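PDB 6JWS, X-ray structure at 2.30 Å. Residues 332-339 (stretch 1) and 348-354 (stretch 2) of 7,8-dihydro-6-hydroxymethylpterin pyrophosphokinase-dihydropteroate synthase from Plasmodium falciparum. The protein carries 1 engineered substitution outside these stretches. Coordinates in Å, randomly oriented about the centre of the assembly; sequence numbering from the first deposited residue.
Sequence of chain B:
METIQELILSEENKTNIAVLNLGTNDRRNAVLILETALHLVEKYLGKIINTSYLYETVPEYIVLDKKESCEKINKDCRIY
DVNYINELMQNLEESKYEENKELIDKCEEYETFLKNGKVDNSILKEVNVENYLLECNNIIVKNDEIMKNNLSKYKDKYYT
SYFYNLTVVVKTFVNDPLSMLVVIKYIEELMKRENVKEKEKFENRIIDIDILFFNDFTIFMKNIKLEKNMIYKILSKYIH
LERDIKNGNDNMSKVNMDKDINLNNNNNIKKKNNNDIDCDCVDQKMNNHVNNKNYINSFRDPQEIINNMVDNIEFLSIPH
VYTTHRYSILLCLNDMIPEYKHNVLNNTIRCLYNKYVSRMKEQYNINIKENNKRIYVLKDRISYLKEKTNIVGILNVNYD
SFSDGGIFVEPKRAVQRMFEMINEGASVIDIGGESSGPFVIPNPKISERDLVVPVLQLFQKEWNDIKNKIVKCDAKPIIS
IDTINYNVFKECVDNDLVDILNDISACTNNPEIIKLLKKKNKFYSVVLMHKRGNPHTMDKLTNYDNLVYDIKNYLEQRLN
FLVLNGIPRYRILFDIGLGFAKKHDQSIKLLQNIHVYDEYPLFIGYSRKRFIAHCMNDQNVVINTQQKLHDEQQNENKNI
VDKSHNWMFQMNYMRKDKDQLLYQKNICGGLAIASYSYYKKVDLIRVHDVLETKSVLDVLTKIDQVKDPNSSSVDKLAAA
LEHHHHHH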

ATOM      1  N   CYS B 332      19.832 -20.364 -10.919  1.00 16.92           N
ATOM      2  CA  CYS B 332      21.067 -19.630 -11.197  1.00 15.61           C
ATOM      3  C   CYS B 332      21.363 -19.538 -12.694  1.00 15.47           C
ATOM      4  O   CYS B 332      21.712 -18.469 -13.171  1.00 16.62           O
ATOM      5  CB  CYS B 332      22.263 -20.285 -10.518  1.00 14.63           C
ATOM      6  SG  CYS B 332      22.268 -20.062  -8.725  1.00 15.26           S
ATOM      7  N   LEU B 333      21.271 -20.650 -13.430  1.00 15.32           N
ATOM      8  CA  LEU B 333      21.547 -20.654 -14.864  1.00 15.53           C
ATOM      9  C   LEU B 333      20.565 -19.739 -15.594  1.00 16.50           C
ATOM     10  O   LEU B 333      20.915 -19.162 -16.627  1.00 16.46           O
ATOM     11  CB  LEU B 333      21.430 -22.079 -15.422  1.00 15.70           C
ATOM     12  CG  LEU B 333      22.419 -23.126 -14.882  1.00 16.45           C
ATOM     13  CD1 LEU B 333      22.127 -24.514 -15.459  1.00 15.16           C
ATOM     14  CD2 LEU B 333      23.858 -22.745 -15.187  1.00 16.00           C
ATOM     15  N   ASN B 334      19.331 -19.625 -15.069  1.00 15.78           N
ATOM     16  CA  ASN B 334      18.304 -18.840 -15.739  1.00 16.45           C
ATOM     17  C   ASN B 334      18.684 -17.356 -15.738  1.00 16.28           C
ATOM     18  O   ASN B 334      18.200 -16.607 -16.575  1.00 15.96           O
ATOM     19  CB  ASN B 334      16.911 -19.089 -15.145  1.00 17.49           C
ATOM     20  CG  ASN B 334      15.814 -18.237 -15.759  1.00 19.02           C
ATOM     21  OD1 ASN B 334      15.550 -18.304 -16.962  1.00 19.49           O
ATOM     22  ND2 ASN B 334      15.164 -17.425 -14.941  1.00 19.39           N
ATOM     23  N   ASP B 335      19.512 -16.929 -14.770  1.00 16.58           N
ATOM     24  CA  ASP B 335      19.949 -15.541 -14.677  1.00 17.20           C
ATOM     25  C   ASP B 335      20.982 -15.240 -15.758  1.00 18.34           C
ATOM     26  O   ASP B 335      20.994 -14.133 -16.292  1.00 18.90           O
ATOM     27  CB  ASP B 335      20.644 -15.231 -13.347  1.00 15.92           C
ATOM     28  CG  ASP B 335      19.743 -15.195 -12.128  1.00 15.75           C
ATOM     29  OD1 ASP B 335      18.524 -14.984 -12.287  1.00 17.05           O
ATOM     30  OD2 ASP B 335      20.262 -15.389 -11.032  1.00 15.02           O
ATOM     31  N   MET B 336      21.847 -16.233 -16.047  1.00 20.05           N
ATOM     32  CA  MET B 336      23.035 -16.062 -16.883  1.00 20.44           C
ATOM     33  C   MET B 336      22.721 -16.398 -18.336  1.00 20.08           C
ATOM     34  O   MET B 336      23.013 -15.596 -19.210  1.00 19.73           O
ATOM     35  CB  MET B 336      24.223 -16.934 -16.447  1.00 19.60           C
ATOM     36  CG  MET B 336      24.535 -16.881 -14.959  1.00 19.27           C
ATOM     37  SD  MET B 336      26.173 -17.597 -14.636  1.00 21.69           S
ATOM     38  CE  MET B 336      25.964 -19.241 -15.324  1.00 18.73           C
ATOM     39  N   ILE B 337      22.131 -17.579 -18.586  1.00 20.86           N
ATOM     40  CA  ILE B 337      22.099 -18.134 -19.933  1.00 20.86           C
ATOM     41  C   ILE B 337      20.725 -18.729 -20.213  1.00 21.55           C
ATOM     42  O   ILE B 337      20.602 -19.902 -20.566  1.00 21.13           O
ATOM     43  CB  ILE B 337      23.228 -19.170 -20.132  1.00 20.97           C
ATOM     44  CG1 ILE B 337      23.080 -20.367 -19.183  1.00 19.90           C
ATOM     45  CG2 ILE B 337      24.597 -18.504 -20.018  1.00 19.03           C
ATOM     46  CD1 ILE B 337      24.224 -21.373 -19.253  1.00 19.68           C
ATOM     47  N   PRO B 338      19.654 -17.913 -20.121  1.00 22.67           N
ATOM     48  CA  PRO B 338      18.286 -18.417 -20.265  1.00 22.99           C
ATOM     49  C   PRO B 338      18.022 -19.092 -21.613  1.00 25.00           C
ATOM     50  O   PRO B 338      17.207 -20.017 -21.696  1.00 25.93           O
ATOM     51  CB  PRO B 338      17.410 -17.156 -20.133  1.00 22.43           C
ATOM     52  CG  PRO B 338      18.354 -15.987 -20.411  1.00 21.42           C
ATOM     53  CD  PRO B 338      19.711 -16.452 -19.928  1.00 21.38           C
ATOM     54  N   GLU B 339      18.738 -18.661 -22.657  1.00 25.91           N
ATOM     55  CA  GLU B 339      18.445 -19.145 -23.999  1.00 29.36           C
ATOM     56  C   GLU B 339      19.302 -20.351 -24.371  1.00 27.05           C
ATOM     57  O   GLU B 339      19.119 -20.909 -25.447  1.00 29.59           O
ATOM     58  CB  GLU B 339      18.519 -18.020 -25.034  1.00 32.81           C
ATOM     59  CG  GLU B 339      17.437 -16.970 -24.843  1.00 41.01           C
ATOM     60  CD  GLU B 339      16.012 -17.506 -24.724  1.00 50.58           C
ATOM     61  OE1 GLU B 339      15.629 -18.385 -25.546  1.00 53.73           O
ATOM     62  OE2 GLU B 339      15.278 -17.048 -23.808  1.00 53.54           O
TER
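Stretch 2 (348-354) TIRCLYN

Stretch 1 is the end of a helix followed by a loop through Ile337, Pro338 and Glu339. Stretch 2 starts with Thr348 and enters a helix at Ile349. The two helices run in roughly opposite directions, with a signed crossing angle of -142°. Their axes approach to 9.0 Å. The backbones come closest at the loop, where the CA atoms of Pro338 and Arg350 are 4.5 Å apart. There Arg350 N, in the first turn of the helix, donates a hydrogen bond to Pro338 O at 2.8 Å. Thr348 is the N-cap, and its OG1 accepts from Cys351 N at 3.3 Å.

Ile349 points toward stretch 1 and is buried. Its CG2 packs on Leu333 CB at 3.7 Å, and its CG1 lies 4.2 Å from Ile337 CG1. Arg350 reaches along the surface to Asn334. Its NE donates to Asn334 OD1 at 2.8 Å, near the guanidinium plane. Pro338 CB covers one face of the same group, 3.5 Å from Arg350 CZ. Asn334 also meets Tyr353: its ND2 sits over one ring face, 3.8 Å from Tyr353 CD2. At the loop end, water 1 bridges the stretches. It donates to Glu339 OE1 at 3.1 Å and hydrogen-bonds Thr348 OG1 at 2.6 Å.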

ATOM      1  N   THR B 348      15.504 -25.087 -23.666  1.00 26.64           N
ATOM      2  CA  THR B 348      16.336 -24.025 -23.128  1.00 25.23           C
ATOM      3  C   THR B 348      16.224 -23.987 -21.604  1.00 22.22           C
ATOM      4  O   THR B 348      15.237 -24.436 -21.016  1.00 21.16           O
ATOM      5  CB  THR B 348      16.008 -22.676 -23.780  1.00 25.69           C
ATOM      6  OG1 THR B 348      14.758 -22.265 -23.234  1.00 25.35           O
ATOM      7  CG2 THR B 348      15.937 -22.737 -25.294  1.00 25.73           C
ATOM      8  N   ILE B 349      17.284 -23.460 -20.988  1.00 19.78           N
ATOM      9  CA  ILE B 349      17.350 -23.196 -19.565  1.00 19.22           C
ATOM     10  C   ILE B 349      16.075 -22.494 -19.098  1.00 19.96           C
ATOM     11  O   ILE B 349      15.462 -22.925 -18.130  1.00 20.37           O
ATOM     12  CB  ILE B 349      18.620 -22.388 -19.218  1.00 17.87           C
ATOM     13  CG1 ILE B 349      19.908 -23.169 -19.508  1.00 15.98           C
ATOM     14  CG2 ILE B 349      18.545 -21.941 -17.764  1.00 16.70           C
ATOM     15  CD1 ILE B 349      19.983 -24.526 -18.806  1.00 16.02           C
ATOM     16  N   ARG B 350      15.676 -21.415 -19.783  1.00 21.48           N
ATOM     17  CA  ARG B 350      14.511 -20.651 -19.364  1.00 23.44           C
ATOM     18  C   ARG B 350      13.265 -21.542 -19.361  1.00 22.75           C
ATOM     19  O   ARG B 350      12.502 -21.509 -18.400  1.00 20.74           O
ATOM     20  CB  ARG B 350      14.328 -19.361 -20.181  1.00 24.57           C
ATOM     21  CG  ARG B 350      13.104 -18.546 -19.773  1.00 27.74           C
ATOM     22  CD  ARG B 350      13.255 -17.029 -19.673  1.00 34.24           C
ATOM     23  NE  ARG B 350      14.169 -16.545 -18.635  1.00 34.74           N
ATOM     24  CZ  ARG B 350      14.827 -15.379 -18.686  1.00 38.22           C
ATOM     25  NH1 ARG B 350      14.662 -14.573 -19.728  1.00 35.47           N
ATOM     26  NH2 ARG B 350      15.659 -15.030 -17.705  1.00 36.97           N
ATOM     27  N   CYS B 351      13.063 -22.340 -20.422  1.00 23.49           N
ATOM     28  CA  CYS B 351      11.863 -23.159 -20.512  1.00 23.85           C
ATOM     29  C   CYS B 351      11.842 -24.225 -19.419  1.00 21.54           C
ATOM     30  O   CYS B 351      10.787 -24.435 -18.825  1.00 22.02           O
ATOM     31  CB  CYS B 351      11.673 -23.769 -21.898  1.00 30.85           C
ATOM     32  SG  CYS B 351      11.124 -22.560 -23.137  1.00 43.15           S
ATOM     33  N   LEU B 352      13.002 -24.847 -19.132  1.00 19.32           N
ATOM     34  CA  LEU B 352      13.143 -25.834 -18.062  1.00 18.64           C
ATOM     35  C   LEU B 352      12.893 -25.167 -16.714  1.00 19.23           C
ATOM     36  O   LEU B 352      12.233 -25.733 -15.842  1.00 18.79           O
ATOM     37  CB  LEU B 352      14.541 -26.479 -18.078  1.00 18.72           C
ATOM     38  CG  LEU B 352      14.862 -27.414 -19.252  1.00 21.04           C
ATOM     39  CD1 LEU B 352      16.313 -27.863 -19.234  1.00 20.37           C
ATOM     40  CD2 LEU B 352      13.945 -28.640 -19.276  1.00 19.39           C
ATOM     41  N   TYR B 353      13.441 -23.956 -16.539  1.00 17.63           N
ATOM     42  CA  TYR B 353      13.189 -23.240 -15.304  1.00 16.66           C
ATOM     43  C   TYR B 353      11.683 -23.021 -15.117  1.00 17.36           C
ATOM     44  O   TYR B 353      11.160 -23.315 -14.044  1.00 17.37           O
ATOM     45  CB  TYR B 353      14.006 -21.947 -15.214  1.00 16.16           C
ATOM     46  CG  TYR B 353      13.606 -21.113 -14.023  1.00 16.36           C
ATOM     47  CD1 TYR B 353      14.149 -21.369 -12.778  1.00 15.91           C
ATOM     48  CD2 TYR B 353      12.636 -20.123 -14.132  1.00 16.35           C
ATOM     49  CE1 TYR B 353      13.763 -20.648 -11.663  1.00 17.19           C
ATOM     50  CE2 TYR B 353      12.246 -19.378 -13.031  1.00 17.08           C
ATOM     51  CZ  TYR B 353      12.805 -19.657 -11.796  1.00 18.17           C
ATOM     52  OH  TYR B 353      12.427 -18.960 -10.694  1.00 20.13           O
ATOM     53  N   ASN B 354      10.997 -22.476 -16.139  1.00 17.88           N
ATOM     54  CA  ASN B 354       9.583 -22.117 -16.036  1.00 19.85           C
ATOM     55  C   ASN B 354       8.736 -23.365 -15.772  1.00 21.94           C
ATOM     56  O   ASN B 354       7.751 -23.310 -15.050  1.00 22.54           O
ATOM     57  CB  ASN B 354       9.040 -21.424 -17.295  1.00 18.66           C
ATOM     58  CG  ASN B 354       9.523 -20.000 -17.493  1.00 20.18           C
ATOM     59  OD1 ASN B 354       9.917 -19.332 -16.539  1.00 21.15           O
ATOM     60  ND2 ASN B 354       9.490 -19.513 -18.727  1.00 19.24           N
TER
HETATM   61  O   HOH W   1      13.492 -20.176 -24.115  1.00 40.95           O